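Local coordinates for hypothetical protein (Staphylococcus aureus subsp. aureus Mu50, PDB 4PEO) that probably acts as a cysteine protease of the Prp family, removing the N-terminal extension of ribosomal protein bL27, at residues 39-42 with 43-47. Residues are numbered along the deposited sequence; the frame is centred on the assembly and turned at random.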
# COMPACT_ATOMS: atom_id res chain seq x y z
N ALA B 39 6.83 -5.15 -2.57
CA ALA B 39 6.52 -4.59 -1.25
C ALA B 39 5.07 -4.12 -1.18
O ALA B 39 4.39 -4.37 -0.19
CB ALA B 39 7.46 -3.44 -0.91
N VAL B 40 4.59 -3.47 -2.25
CA VAL B 40 3.21 -2.97 -2.34
C VAL B 40 2.23 -4.15 -2.35
O VAL B 40 1.25 -4.15 -1.62
CB VAL B 40 3.03 -2.03 -3.57
CG1 VAL B 40 1.55 -1.73 -3.81
CG2 VAL B 40 3.80 -0.73 -3.38
N LEU B 41 2.49 -5.16 -3.16
CA LEU B 41 1.60 -6.30 -3.23
C LEU B 41 1.56 -7.12 -1.94
O LEU B 41 0.51 -7.31 -1.39
CB LEU B 41 1.97 -7.15 -4.43
CG LEU B 41 1.08 -8.29 -4.90
CD1 LEU B 41 0.61 -9.27 -3.87
CD2 LEU B 41 0.08 -7.92 -5.97
N PHE B 42 2.71 -7.59 -1.48
CA PHE B 42 2.74 -8.40 -0.26
C PHE B 42 2.25 -7.63 0.96
O PHE B 42 1.49 -8.19 1.76
CB PHE B 42 4.12 -9.04 -0.02
CG PHE B 42 4.63 -9.88 -1.17
CD1 PHE B 42 3.79 -10.75 -1.85
CD2 PHE B 42 5.97 -9.83 -1.55
CE1 PHE B 42 4.26 -11.52 -2.92
CE2 PHE B 42 6.44 -10.60 -2.62
CZ PHE B 42 5.58 -11.44 -3.30
N GLY B 43 2.61 -6.35 1.05
CA GLY B 43 2.18 -5.49 2.14
C GLY B 43 0.67 -5.33 2.14
O GLY B 43 0.04 -5.39 3.20
N SER B 44 0.07 -5.17 0.94
CA SER B 44 -1.39 -5.03 0.82
C SER B 44 -2.12 -6.29 1.23
O SER B 44 -3.12 -6.19 1.94
CB SER B 44 -1.79 -4.60 -0.59
OG SER B 44 -1.19 -3.34 -0.85
N VAL B 45 -1.59 -7.48 0.86
CA VAL B 45 -2.19 -8.76 1.27
C VAL B 45 -2.15 -8.86 2.81
O VAL B 45 -3.18 -9.16 3.43
CB VAL B 45 -1.49 -9.96 0.58
CG1 VAL B 45 -2.00 -11.30 1.14
CG2 VAL B 45 -1.69 -9.90 -0.93
N ASN B 46 -0.99 -8.54 3.42
CA ASN B 46 -0.87 -8.56 4.88
C ASN B 46 -1.84 -7.58 5.55
O ASN B 46 -2.37 -7.89 6.62
CB ASN B 46 0.56 -8.28 5.31
CG ASN B 46 1.51 -9.42 5.04
OD1 ASN B 46 1.11 -10.55 4.75
ND2 ASN B 46 2.79 -9.15 5.12
N ALA B 47 -2.09 -6.42 4.90
CA ALA B 47 -3.02 -5.42 5.43
C ALA B 47 -4.47 -5.92 5.36
O ALA B 47 -5.24 -5.73 6.31
CB ALA B 47 -2.87 -4.10 4.67
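S44 turns its hydroxyl back onto the carbonyl of V40, one helical turn earlier in helix 36-51. Traced outward, S44 CB lies 3.2 Å from V40 O and 3.6 Å from L41 O, and at the tip S44 OG donates a hydrogen bond of 2.7 Å to V40 O. The torsion explains the reach: with OG beside the backbone N (chi1 -61°), the hydroxyl folds toward the preceding turn. V40 O also accepts the regular i to i+4 bond from S44 N, at 3.0 Å. The two donors approach from opposite faces of the carbonyl plane, OG tilted 25° from it and N 34°, so they share one acceptor without competing for the same side.

On the flank facing the sheet, L41 and V45 run side by side, L41 CD1 meeting V45 CG2 at 3.8 Å; both also touch F67 and I69 of strand 67-70. F42 sets its ring edge-to-face with F67 and lies near H22, the probable proton donor of the active site. N46 ND2 hydrogen-bonds T92 OG1 of the second subunit.

S44 also packs on M86 of helix 77-96, and its buried hydroxyl is thus satisfied within its own helix.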